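Local coordinates for oxidoreductase, Gfo/Idh/MocA family (Vibrio cholerae, PDB 1XEA), which probably binds NAD(P) through its Rossmann domain and acts as an oxidoreductase of the Gfo/Idh/MocA family, at residues 8-13 with 32-37; 150-155 with 217-222; 222-227 with 238-243. All coordinates share one frame; numbering follows the deposited sequence.

Overall arrangement
Contact 1 lies in the N-terminal Rossmann domain, at the C-terminal ends of two neighbouring parallel strands where a dinucleotide would be expected to bind. Contacts 2 and 3 belong to the large mixed sheet that follows, and their centres stand about 30 Å and 31 Å from that of contact 1; nearest atoms are about 10 Å and 13 Å away, so neither touches it. Contacts 2 and 3 are neighbours, with centres about 13 Å apart: they share T222, and strands 146-152 and 223-230 pair where E150 N lies 2.8 Å from H225 O. Contact 2 also reaches a second subunit.

Contact 1 (8-13 with 32-37); sequences IGLGDI and LCTRNP
L10 lays its isobutyl end across L32 and T34, crossing both side chains at about a right angle. Its CG stands anti to the carbonyl carbon (chi1 -51°), which carries the branch toward strand 28-33. L10 CD1 meets L32 CD2 at 4.0 Å and also touches L32 CB, while CD2 reaches the same L32 methyl. L10 CG also sits 4.0 Å from T34 CB, and the methyl CD1 that meets L32 is approached by T34 CG2 too. T34 holds OG1 anti to its backbone N, which sets the hydroxyl 3.6 Å from L10 N. Helix 37-46 closes this apolar patch, with L43 against L10 and L40 against both L32 and T34. Earlier along both strands, I8 and C33 form a parallel bridge with their side chains on the same face of the sheet; I8 CG1 and C33 SG pack loosely at 4.2 Å. The main chains are joined by G9 N donating to C33 O at 2.8 Å, a fairly straight bond (155° at the hydrogen) that arrives in the carbonyl plane. C33 O also receives a weaker CA-H...O contact, 3.4 Å from I8 CA. Past this bond G9 adopts positive phi (86°), where a CB would jam against the preceding carbonyl oxygen, and the chain leaves the sheet. G11 then takes the N-cap position of helix 12-22, and N36 caps helix 37-46 through OD1, with weak bonds to the amides of K38 and V39. Strand 3-8, helix 12-22 and strand 28-33 make a beta-alpha-beta unit, and G9 and G11 fit the glycine-rich strand-turn-helix of a Rossmann fold, consistent with a site for NAD(P).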
ATOM      1  N   ILE A   8      36.172 -15.114 -15.356  1.00 53.04           N
ATOM      2  CA  ILE A   8      36.343 -16.548 -15.289  1.00 52.14           C
ATOM      3  C   ILE A   8      35.134 -17.185 -14.632  1.00 51.45           C
ATOM      4  O   ILE A   8      34.737 -16.789 -13.537  1.00 51.51           O
ATOM      5  CB  ILE A   8      37.596 -16.930 -14.468  1.00 52.54           C
ATOM      6  CG1 ILE A   8      38.864 -16.405 -15.149  1.00 51.30           C
ATOM      7  CG2 ILE A   8      37.668 -18.435 -14.294  1.00 53.39           C
ATOM      8  CD1 ILE A   8      39.209 -14.982 -14.797  1.00 50.76           C
ATOM      9  N   GLY A   9      34.548 -18.169 -15.309  1.00 51.47           N
ATOM     10  CA  GLY A   9      33.393 -18.871 -14.766  1.00 52.33           C
ATOM     11  C   GLY A   9      32.070 -18.194 -15.052  1.00 52.98           C
ATOM     12  O   GLY A   9      31.580 -17.389 -14.260  1.00 54.18           O
ATOM     13  N   LEU A  10      31.473 -18.540 -16.184  1.00 52.14           N
ATOM     14  CA  LEU A  10      30.212 -17.932 -16.571  1.00 50.59           C
ATOM     15  C   LEU A  10      28.987 -18.743 -16.169  1.00 50.81           C
ATOM     16  O   LEU A  10      28.381 -19.424 -16.993  1.00 50.20           O
ATOM     17  CB  LEU A  10      30.218 -17.672 -18.078  1.00 48.89           C
ATOM     18  CG  LEU A  10      31.469 -16.920 -18.539  1.00 48.28           C
ATOM     19  CD1 LEU A  10      31.407 -16.721 -20.041  1.00 48.94           C
ATOM     20  CD2 LEU A  10      31.596 -15.588 -17.817  1.00 46.76           C
ATOM     21  N   GLY A  11      28.627 -18.650 -14.893  1.00 52.29           N
ATOM     22  CA  GLY A  11      27.476 -19.368 -14.386  1.00 54.45           C
ATOM     23  C   GLY A  11      26.218 -18.534 -14.480  1.00 56.95           C
ATOM     24  O   GLY A  11      26.137 -17.611 -15.291  1.00 58.42           O
ATOM     25  N   ASP A  12      25.240 -18.855 -13.638  1.00 57.95           N
ATOM     26  CA  ASP A  12      23.957 -18.156 -13.615  1.00 58.48           C
ATOM     27  C   ASP A  12      24.081 -16.675 -13.263  1.00 57.32           C
ATOM     28  O   ASP A  12      23.651 -15.804 -14.018  1.00 56.39           O
ATOM     29  CB  ASP A  12      23.018 -18.833 -12.610  1.00 63.12           C
ATOM     30  CG  ASP A  12      21.636 -18.210 -12.588  1.00 68.27           C
ATOM     31  OD1 ASP A  12      20.897 -18.437 -11.597  1.00 70.39           O
ATOM     32  OD2 ASP A  12      21.288 -17.502 -13.566  1.00 71.28           O
ATOM     33  N   ILE A  13      24.650 -16.400 -12.097  1.00 56.02           N
ATOM     34  CA  ILE A  13      24.823 -15.033 -11.645  1.00 54.84           C
ATOM     35  C   ILE A  13      25.620 -14.233 -12.666  1.00 54.16           C
ATOM     36  O   ILE A  13      25.403 -13.039 -12.832  1.00 55.85           O
ATOM     37  CB  ILE A  13      25.567 -14.991 -10.312  1.00 56.11           C
ATOM     38  CG1 ILE A  13      24.896 -15.944  -9.325  1.00 59.40           C
ATOM     39  CG2 ILE A  13      25.577 -13.572  -9.762  1.00 55.50           C
ATOM     40  CD1 ILE A  13      25.697 -16.162  -8.037  1.00 62.73           C
ATOM     41  N   LEU A  32      36.154 -13.416 -22.000  1.00 55.68           N
ATOM     42  CA  LEU A  32      35.380 -14.509 -21.437  1.00 56.13           C
ATOM     43  C   LEU A  32      36.191 -15.783 -21.262  1.00 57.37           C
ATOM     44  O   LEU A  32      37.073 -16.105 -22.063  1.00 57.04           O
ATOM     45  CB  LEU A  32      34.142 -14.791 -22.292  1.00 54.12           C
ATOM     46  CG  LEU A  32      33.138 -13.635 -22.388  1.00 53.23           C
ATOM     47  CD1 LEU A  32      31.898 -14.112 -23.114  1.00 52.60           C
ATOM     48  CD2 LEU A  32      32.768 -13.130 -20.997  1.00 53.64           C
ATOM     49  N   CYS A  33      35.884 -16.502 -20.190  1.00 58.62           N
ATOM     50  CA  CYS A  33      36.567 -17.743 -19.882  1.00 59.26           C
ATOM     51  C   CYS A  33      35.702 -18.662 -19.043  1.00 60.04           C
ATOM     52  O   CYS A  33      35.169 -18.261 -18.008  1.00 59.44           O
ATOM     53  CB  CYS A  33      37.851 -17.459 -19.122  1.00 60.00           C
ATOM     54  SG  CYS A  33      38.585 -18.949 -18.450  1.00 58.98           S
ATOM     55  N   THR A  34      35.579 -19.905 -19.483  1.00 61.62           N
ATOM     56  CA  THR A  34      34.781 -20.865 -18.750  1.00 64.38           C
ATOM     57  C   THR A  34      35.070 -22.272 -19.254  1.00 66.17           C
ATOM     58  O   THR A  34      35.517 -22.452 -20.389  1.00 66.31           O
ATOM     59  CB  THR A  34      33.269 -20.521 -18.874  1.00 63.97           C
ATOM     60  OG1 THR A  34      32.493 -21.410 -18.061  1.00 64.05           O
ATOM     61  CG2 THR A  34      32.814 -20.615 -20.315  1.00 63.64           C
ATOM     62  N   ARG A  35      34.842 -23.264 -18.395  1.00 69.43           N
ATOM     63  CA  ARG A  35      35.083 -24.664 -18.743  1.00 71.97           C
ATOM     64  C   ARG A  35      34.359 -25.062 -20.025  1.00 71.59           C
ATOM     65  O   ARG A  35      34.997 -25.340 -21.040  1.00 71.51           O
ATOM     66  CB  ARG A  35      34.642 -25.583 -17.590  1.00 74.93           C
ATOM     67  CG  ARG A  35      35.667 -25.759 -16.472  1.00 78.94           C
ATOM     68  CD  ARG A  35      36.884 -26.560 -16.939  1.00 83.25           C
ATOM     69  NE  ARG A  35      37.924 -26.644 -15.909  1.00 87.78           N
ATOM     70  CZ  ARG A  35      39.077 -25.972 -15.932  1.00 90.13           C
ATOM     71  NH1 ARG A  35      39.356 -25.157 -16.942  1.00 91.43           N
ATOM     72  NH2 ARG A  35      39.949 -26.105 -14.936  1.00 90.43           N
ATOM     73  N   ASN A  36      33.028 -25.072 -19.974  1.00 71.65           N
ATOM     74  CA  ASN A  36      32.202 -25.448 -21.125  1.00 71.46           C
ATOM     75  C   ASN A  36      32.434 -24.551 -22.347  1.00 72.39           C
ATOM     76  O   ASN A  36      32.149 -23.352 -22.307  1.00 72.66           O
ATOM     77  CB  ASN A  36      30.723 -25.407 -20.743  1.00 69.76           C
ATOM     78  CG  ASN A  36      29.841 -26.013 -21.806  1.00 68.29           C
ATOM     79  OD1 ASN A  36      30.163 -25.977 -22.994  1.00 66.22           O
ATOM     80  ND2 ASN A  36      28.715 -26.573 -21.386  1.00 68.34           N
ATOM     81  N   PRO A  37      32.934 -25.129 -23.458  1.00 72.86           N
ATOM     82  CA  PRO A  37      33.208 -24.378 -24.690  1.00 72.42           C
ATOM     83  C   PRO A  37      31.933 -23.992 -25.429  1.00 71.81           C
ATOM     84  O   PRO A  37      31.902 -23.005 -26.166  1.00 71.22           O
ATOM     85  CB  PRO A  37      34.066 -25.346 -25.488  1.00 72.23           C
ATOM     86  CG  PRO A  37      33.436 -26.659 -25.147  1.00 72.56           C
ATOM     87  CD  PRO A  37      33.241 -26.560 -23.646  1.00 72.78           C
TER

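Contact 2 (150-155 with 217-222); sequences EKHRHA and RQFGIT
The F219 ring carries H152 CD2 over the centre of one face, 3.4 Å above its plane, and has I221 O at its edge. The two rings form an edge-to-face pair with centroids 4.3 Å apart and planes at 53°, while H152 CB lies against F219 CB where both side chains start. H152 NE2 donates to the anti lone pair of E150 OE1 at 3.1 Å, a bent bond that probably helps to hold the imidazole's rotation. A155 CB covers one face of the H154 ring; at its edge ND1 donates to F219 O, 3.2 Å away and only 5° out of the ring plane. The R217 guanidinium has R153 NH1 over one face, the planes 79° apart; both like charges are bridged by D167 of helix 160-175. One backbone bond, F219 N to R153 O at 2.8 Å, nearly along the C=O axis, and one from backbone to side chain, H154 N to T222 OG1 at 3.0 Å, join the segments. Water 1 links that hydroxyl to H154 O. W246 of the second subunit also meets the F219 ring. The loop 217-222 thus leaves strand 209-216, wraps the end of strand 146-152 and enters strand 223-230.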
ATOM      1  N   GLU A 150      15.691  -8.095   6.496  1.00 37.84           N
ATOM      2  CA  GLU A 150      14.942  -9.340   6.368  1.00 38.76           C
ATOM      3  C   GLU A 150      15.003  -9.816   4.912  1.00 38.22           C
ATOM      4  O   GLU A 150      14.804  -9.033   3.981  1.00 38.14           O
ATOM      5  CB  GLU A 150      13.475  -9.122   6.753  1.00 40.57           C
ATOM      6  CG  GLU A 150      13.250  -8.665   8.190  1.00 45.16           C
ATOM      7  CD  GLU A 150      11.776  -8.480   8.542  1.00 46.84           C
ATOM      8  OE1 GLU A 150      11.002  -9.457   8.426  1.00 47.65           O
ATOM      9  OE2 GLU A 150      11.395  -7.354   8.940  1.00 47.70           O
ATOM     10  N   LYS A 151      15.285 -11.096   4.720  1.00 37.05           N
ATOM     11  CA  LYS A 151      15.331 -11.663   3.383  1.00 37.89           C
ATOM     12  C   LYS A 151      14.738 -13.044   3.527  1.00 37.74           C
ATOM     13  O   LYS A 151      15.397 -13.958   4.024  1.00 38.21           O
ATOM     14  CB  LYS A 151      16.764 -11.762   2.876  1.00 38.89           C
ATOM     15  CG  LYS A 151      16.856 -12.099   1.400  1.00 41.42           C
ATOM     16  CD  LYS A 151      18.305 -12.228   0.951  1.00 43.90           C
ATOM     17  CE  LYS A 151      18.393 -12.358  -0.558  1.00 46.10           C
ATOM     18  NZ  LYS A 151      17.598 -13.512  -1.058  1.00 50.09           N
ATOM     19  N   HIS A 152      13.491 -13.196   3.096  1.00 37.77           N
ATOM     20  CA  HIS A 152      12.805 -14.470   3.234  1.00 37.47           C
ATOM     21  C   HIS A 152      12.534 -15.148   1.896  1.00 37.90           C
ATOM     22  O   HIS A 152      12.519 -14.499   0.851  1.00 38.54           O
ATOM     23  CB  HIS A 152      11.482 -14.276   3.994  1.00 36.10           C
ATOM     24  CG  HIS A 152      11.605 -13.468   5.255  1.00 35.54           C
ATOM     25  ND1 HIS A 152      12.730 -13.484   6.051  1.00 36.59           N
ATOM     26  CD2 HIS A 152      10.725 -12.643   5.871  1.00 34.35           C
ATOM     27  CE1 HIS A 152      12.539 -12.702   7.101  1.00 34.79           C
ATOM     28  NE2 HIS A 152      11.329 -12.181   7.015  1.00 33.80           N
ATOM     29  N   ARG A 153      12.343 -16.464   1.946  1.00 38.29           N
ATOM     30  CA  ARG A 153      12.042 -17.289   0.774  1.00 38.35           C
ATOM     31  C   ARG A 153      10.837 -18.150   1.126  1.00 38.69           C
ATOM     32  O   ARG A 153      10.574 -18.427   2.299  1.00 37.14           O
ATOM     33  CB  ARG A 153      13.199 -18.240   0.430  1.00 39.58           C
ATOM     34  CG  ARG A 153      14.417 -17.617  -0.211  1.00 40.45           C
ATOM     35  CD  ARG A 153      14.575 -18.047  -1.668  1.00 43.05           C
ATOM     36  NE  ARG A 153      15.443 -17.126  -2.412  1.00 43.50           N
ATOM     37  CZ  ARG A 153      16.724 -16.900  -2.128  1.00 42.43           C
ATOM     38  NH1 ARG A 153      17.299 -17.537  -1.116  1.00 42.61           N
ATOM     39  NH2 ARG A 153      17.422 -16.026  -2.842  1.00 42.80           N
ATOM     40  N   HIS A 154      10.113 -18.577   0.102  1.00 40.35           N
ATOM     41  CA  HIS A 154       8.957 -19.436   0.295  1.00 40.41           C
ATOM     42  C   HIS A 154       9.355 -20.888   0.047  1.00 40.60           C
ATOM     43  O   HIS A 154       9.893 -21.218  -1.010  1.00 39.47           O
ATOM     44  CB  HIS A 154       7.846 -19.054  -0.676  1.00 40.83           C
ATOM     45  CG  HIS A 154       6.737 -20.057  -0.743  1.00 43.08           C
ATOM     46  ND1 HIS A 154       6.030 -20.459   0.370  1.00 43.71           N
ATOM     47  CD2 HIS A 154       6.193 -20.716  -1.793  1.00 43.33           C
ATOM     48  CE1 HIS A 154       5.094 -21.318   0.007  1.00 43.69           C
ATOM     49  NE2 HIS A 154       5.171 -21.491  -1.300  1.00 43.79           N
ATOM     50  N   ALA A 155       9.088 -21.743   1.029  1.00 40.92           N
ATOM     51  CA  ALA A 155       9.383 -23.168   0.936  1.00 41.59           C
ATOM     52  C   ALA A 155      10.735 -23.499   0.292  1.00 42.18           C
ATOM     53  O   ALA A 155      10.787 -24.095  -0.784  1.00 43.61           O
ATOM     54  CB  ALA A 155       8.264 -23.854   0.170  1.00 39.88           C
ATOM     55  N   ARG A 217      13.577 -18.909   5.290  1.00 38.14           N
ATOM     56  CA  ARG A 217      13.423 -19.529   3.986  1.00 39.16           C
ATOM     57  C   ARG A 217      12.245 -20.478   3.900  1.00 40.46           C
ATOM     58  O   ARG A 217      12.152 -21.298   2.988  1.00 41.87           O
ATOM     59  CB  ARG A 217      14.725 -20.203   3.576  1.00 38.11           C
ATOM     60  CG  ARG A 217      15.761 -19.171   3.230  1.00 37.42           C
ATOM     61  CD  ARG A 217      17.056 -19.783   2.856  1.00 38.92           C
ATOM     62  NE  ARG A 217      16.927 -20.671   1.722  1.00 40.52           N
ATOM     63  CZ  ARG A 217      17.969 -21.176   1.080  1.00 40.23           C
ATOM     64  NH1 ARG A 217      19.199 -20.870   1.470  1.00 40.08           N
ATOM     65  NH2 ARG A 217      17.777 -21.973   0.043  1.00 43.63           N
ATOM     66  N   GLN A 218      11.346 -20.352   4.866  1.00 42.49           N
ATOM     67  CA  GLN A 218      10.119 -21.135   4.904  1.00 44.00           C
ATOM     68  C   GLN A 218       9.037 -20.123   5.230  1.00 43.14           C
ATOM     69  O   GLN A 218       8.158 -20.381   6.049  1.00 44.38           O
ATOM     70  CB  GLN A 218      10.160 -22.200   6.000  1.00 47.03           C
ATOM     71  CG  GLN A 218      10.935 -23.464   5.650  1.00 49.50           C
ATOM     72  CD  GLN A 218      10.269 -24.710   6.231  1.00 50.25           C
ATOM     73  OE1 GLN A 218       9.926 -24.741   7.420  1.00 49.57           O
ATOM     74  NE2 GLN A 218      10.086 -25.740   5.398  1.00 46.58           N
ATOM     75  N   PHE A 219       9.124 -18.961   4.589  1.00 41.36           N
ATOM     76  CA  PHE A 219       8.180 -17.865   4.797  1.00 40.77           C
ATOM     77  C   PHE A 219       6.999 -18.008   3.828  1.00 39.01           C
ATOM     78  O   PHE A 219       7.085 -18.729   2.834  1.00 40.00           O
ATOM     79  CB  PHE A 219       8.907 -16.533   4.558  1.00 39.41           C
ATOM     80  CG  PHE A 219       8.247 -15.337   5.191  1.00 36.87           C
ATOM     81  CD1 PHE A 219       8.088 -15.259   6.573  1.00 36.18           C
ATOM     82  CD2 PHE A 219       7.839 -14.261   4.410  1.00 33.80           C
ATOM     83  CE1 PHE A 219       7.549 -14.123   7.168  1.00 34.76           C
ATOM     84  CE2 PHE A 219       7.298 -13.122   4.997  1.00 33.86           C
ATOM     85  CZ  PHE A 219       7.150 -13.054   6.382  1.00 34.20           C
ATOM     86  N   GLY A 220       5.907 -17.313   4.118  1.00 36.97           N
ATOM     87  CA  GLY A 220       4.741 -17.388   3.257  1.00 36.51           C
ATOM     88  C   GLY A 220       4.966 -16.832   1.861  1.00 36.24           C
ATOM     89  O   GLY A 220       4.202 -17.114   0.932  1.00 37.61           O
ATOM     90  N   ILE A 221       6.025 -16.044   1.699  1.00 34.74           N
ATOM     91  CA  ILE A 221       6.341 -15.438   0.404  1.00 32.22           C
ATOM     92  C   ILE A 221       7.817 -15.045   0.342  1.00 30.67           C
ATOM     93  O   ILE A 221       8.479 -14.908   1.370  1.00 31.06           O
ATOM     94  CB  ILE A 221       5.460 -14.176   0.156  1.00 31.68           C
ATOM     95  CG1 ILE A 221       5.459 -13.796  -1.328  1.00 30.41           C
ATOM     96  CG2 ILE A 221       5.991 -13.002   0.947  1.00 30.97           C
ATOM     97  CD1 ILE A 221       4.388 -12.781  -1.676  1.00 27.93           C
ATOM     98  N   THR A 222       8.334 -14.886  -0.866  1.00 28.96           N
ATOM     99  CA  THR A 222       9.718 -14.496  -1.033  1.00 28.57           C
ATOM    100  C   THR A 222       9.765 -12.967  -1.147  1.00 27.90           C
ATOM    101  O   THR A 222       9.178 -12.399  -2.069  1.00 26.76           O
ATOM    102  CB  THR A 222      10.308 -15.159  -2.301  1.00 29.30           C
ATOM    103  OG1 THR A 222      10.298 -16.585  -2.146  1.00 31.23           O
ATOM    104  CG2 THR A 222      11.734 -14.695  -2.540  1.00 27.67           C
TER
HETATM  105  O   HOH W   1      10.722 -19.491  -3.291  1.00 44.47           O

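Contact 3 (222-227 with 238-243)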
ATOM      1  N   THR A 222       8.334 -14.886  -0.866  1.00 28.96           N
ATOM      2  CA  THR A 222       9.718 -14.496  -1.033  1.00 28.57           C
ATOM      3  C   THR A 222       9.765 -12.967  -1.147  1.00 27.90           C
ATOM      4  O   THR A 222       9.178 -12.399  -2.069  1.00 26.76           O
ATOM      5  CB  THR A 222      10.308 -15.159  -2.301  1.00 29.30           C
ATOM      6  OG1 THR A 222      10.298 -16.585  -2.146  1.00 31.23           O
ATOM      7  CG2 THR A 222      11.734 -14.695  -2.540  1.00 27.67           C
ATOM      8  N   THR A 223      10.410 -12.307  -0.184  1.00 27.47           N
ATOM      9  CA  THR A 223      10.547 -10.841  -0.180  1.00 30.87           C
ATOM     10  C   THR A 223      11.732 -10.440   0.655  1.00 30.72           C
ATOM     11  O   THR A 223      12.308 -11.251   1.374  1.00 31.82           O
ATOM     12  CB  THR A 223       9.347 -10.085   0.444  1.00 32.44           C
ATOM     13  OG1 THR A 223       9.139 -10.547   1.785  1.00 36.56           O
ATOM     14  CG2 THR A 223       8.088 -10.276  -0.372  1.00 38.16           C
ATOM     15  N   GLU A 224      12.071  -9.164   0.588  1.00 30.54           N
ATOM     16  CA  GLU A 224      13.207  -8.674   1.332  1.00 30.48           C
ATOM     17  C   GLU A 224      12.866  -7.286   1.843  1.00 30.63           C
ATOM     18  O   GLU A 224      12.608  -6.377   1.066  1.00 31.37           O
ATOM     19  CB  GLU A 224      14.404  -8.648   0.398  1.00 30.23           C
ATOM     20  CG  GLU A 224      15.737  -8.514   1.077  1.00 32.49           C
ATOM     21  CD  GLU A 224      16.869  -8.688   0.099  1.00 33.77           C
ATOM     22  OE1 GLU A 224      18.021  -8.366   0.464  1.00 34.76           O
ATOM     23  OE2 GLU A 224      16.604  -9.150  -1.035  1.00 32.79           O
ATOM     24  N   HIS A 225      12.860  -7.133   3.158  1.00 31.66           N
ATOM     25  CA  HIS A 225      12.510  -5.866   3.769  1.00 33.26           C
ATOM     26  C   HIS A 225      13.632  -5.289   4.594  1.00 33.45           C
ATOM     27  O   HIS A 225      14.228  -5.988   5.410  1.00 36.32           O
ATOM     28  CB  HIS A 225      11.299  -6.052   4.672  1.00 34.26           C
ATOM     29  CG  HIS A 225      10.077  -6.523   3.955  1.00 37.73           C
ATOM     30  ND1 HIS A 225       8.962  -6.985   4.620  1.00 39.70           N
ATOM     31  CD2 HIS A 225       9.782  -6.580   2.634  1.00 39.24           C
ATOM     32  CE1 HIS A 225       8.030  -7.306   3.739  1.00 40.52           C
ATOM     33  NE2 HIS A 225       8.502  -7.070   2.527  1.00 40.68           N
ATOM     34  N   VAL A 226      13.927  -4.013   4.390  1.00 32.03           N
ATOM     35  CA  VAL A 226      14.967  -3.368   5.174  1.00 30.66           C
ATOM     36  C   VAL A 226      14.311  -2.259   5.999  1.00 31.12           C
ATOM     37  O   VAL A 226      13.544  -1.445   5.478  1.00 32.19           O
ATOM     38  CB  VAL A 226      16.056  -2.791   4.278  1.00 28.37           C
ATOM     39  CG1 VAL A 226      17.171  -2.222   5.129  1.00 26.51           C
ATOM     40  CG2 VAL A 226      16.566  -3.862   3.357  1.00 27.37           C
ATOM     41  N   THR A 227      14.603  -2.258   7.292  1.00 30.29           N
ATOM     42  CA  THR A 227      14.054  -1.282   8.212  1.00 30.73           C
ATOM     43  C   THR A 227      15.193  -0.611   8.932  1.00 31.90           C
ATOM     44  O   THR A 227      16.035  -1.283   9.528  1.00 32.48           O
ATOM     45  CB  THR A 227      13.187  -1.933   9.288  1.00 30.35           C
ATOM     46  OG1 THR A 227      12.067  -2.579   8.681  1.00 33.32           O
ATOM     47  CG2 THR A 227      12.705  -0.895  10.269  1.00 28.76           C
ATOM     48  N   ASP A 238      10.350  -2.088   1.155  1.00 35.84           N
ATOM     49  CA  ASP A 238       9.758  -3.391   0.833  1.00 35.90           C
ATOM     50  C   ASP A 238      10.378  -3.981  -0.436  1.00 33.71           C
ATOM     51  O   ASP A 238      10.004  -5.069  -0.882  1.00 33.82           O
ATOM     52  CB  ASP A 238       8.239  -3.248   0.657  1.00 37.63           C
ATOM     53  CG  ASP A 238       7.869  -2.063  -0.206  1.00 41.39           C
ATOM     54  OD1 ASP A 238       8.134  -0.910   0.202  1.00 43.63           O
ATOM     55  OD2 ASP A 238       7.325  -2.267  -1.304  1.00 46.99           O
ATOM     56  N   SER A 239      11.317  -3.248  -1.022  1.00 31.23           N
ATOM     57  CA  SER A 239      12.009  -3.697  -2.218  1.00 29.52           C
ATOM     58  C   SER A 239      13.205  -2.772  -2.442  1.00 30.95           C
ATOM     59  O   SER A 239      13.544  -1.959  -1.578  1.00 32.37           O
ATOM     60  CB  SER A 239      11.087  -3.649  -3.442  1.00 25.81           C
ATOM     61  OG  SER A 239      10.894  -2.332  -3.909  1.00 22.83           O
ATOM     62  N   PHE A 240      13.845  -2.894  -3.597  1.00 30.26           N
ATOM     63  CA  PHE A 240      14.971  -2.047  -3.901  1.00 29.50           C
ATOM     64  C   PHE A 240      14.523  -0.776  -4.617  1.00 29.95           C
ATOM     65  O   PHE A 240      15.326   0.115  -4.836  1.00 30.48           O
ATOM     66  CB  PHE A 240      15.988  -2.811  -4.757  1.00 30.97           C
ATOM     67  CG  PHE A 240      16.590  -3.997  -4.065  1.00 33.61           C
ATOM     68  CD1 PHE A 240      16.446  -5.274  -4.598  1.00 32.25           C
ATOM     69  CD2 PHE A 240      17.255  -3.847  -2.841  1.00 33.78           C
ATOM     70  CE1 PHE A 240      16.952  -6.384  -3.921  1.00 32.45           C
ATOM     71  CE2 PHE A 240      17.766  -4.955  -2.151  1.00 33.44           C
ATOM     72  CZ  PHE A 240      17.612  -6.230  -2.688  1.00 32.65           C
ATOM     73  N   THR A 241      13.244  -0.661  -4.953  1.00 30.72           N
ATOM     74  CA  THR A 241      12.799   0.525  -5.681  1.00 32.81           C
ATOM     75  C   THR A 241      11.841   1.408  -4.913  1.00 34.31           C
ATOM     76  O   THR A 241      11.732   2.597  -5.186  1.00 36.10           O
ATOM     77  CB  THR A 241      12.119   0.135  -7.010  1.00 32.20           C
ATOM     78  OG1 THR A 241      10.828  -0.428  -6.744  1.00 30.29           O
ATOM     79  CG2 THR A 241      12.964  -0.876  -7.741  1.00 29.67           C
ATOM     80  N   GLN A 242      11.145   0.815  -3.955  1.00 36.29           N
ATOM     81  CA  GLN A 242      10.175   1.535  -3.159  1.00 37.09           C
ATOM     82  C   GLN A 242      10.400   1.410  -1.670  1.00 36.42           C
ATOM     83  O   GLN A 242      10.922   0.399  -1.182  1.00 35.12           O
ATOM     84  CB  GLN A 242       8.790   1.015  -3.468  1.00 41.27           C
ATOM     85  CG  GLN A 242       8.166   1.640  -4.668  1.00 49.75           C
ATOM     86  CD  GLN A 242       6.742   1.176  -4.833  1.00 54.93           C
ATOM     87  OE1 GLN A 242       5.950   1.793  -5.569  1.00 57.59           O
ATOM     88  NE2 GLN A 242       6.397   0.072  -4.147  1.00 53.66           N
ATOM     89  N   GLY A 243       9.970   2.444  -0.954  1.00 34.34           N
ATOM     90  CA  GLY A 243      10.088   2.445   0.485  1.00 31.83           C
ATOM     91  C   GLY A 243       9.291   3.578   1.081  1.00 31.11           C
ATOM     92  O   GLY A 243       8.885   4.505   0.379  1.00 31.56           O
TER
HETATM   93  O   HOH W   2      11.096  -7.501  -1.801  1.00 42.17           O
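E224 brings its carboxylate tip to the far end of the F240 ring, with OE2 3.5 Å from F240 CZ. The carboxylate and ring planes stand 83° apart, and the approach is oblique. E224 reaches there with CG anti to the backbone N (chi1 -165°) and the chain extended beyond it; F240 comes back to it with CG anti to its carbonyl carbon. On the other side of the strand, H225 sets CD2 against the main chain of D238, 3.7 Å from D238 CA. Water 2 ties the backbones together, accepting from E224 N at 3.1 Å and donating to D238 O at 2.8 Å. Strands 223-230 and 233-237 are an antiparallel pair in the mixed sheet of the domain that follows the Rossmann domain in this family. Water 2 thus links strand 223-230 to D238, the residue just past strand 233-237. The turn into strand 242-247 is shaped by S239, whose OG accepts from T241 N at 3.1 Å and Q242 N at 3.2 Å, an ST turn and ST motif on one hydroxyl. Farther out, E224 OE1 takes a salt bridge from R123 and a hydrogen bond from W149 NE1, which position the carboxylate and would probably stabilise its charge. R123 also packs on F240, together with I126 and K266, while Y129 OH bonds S239 O.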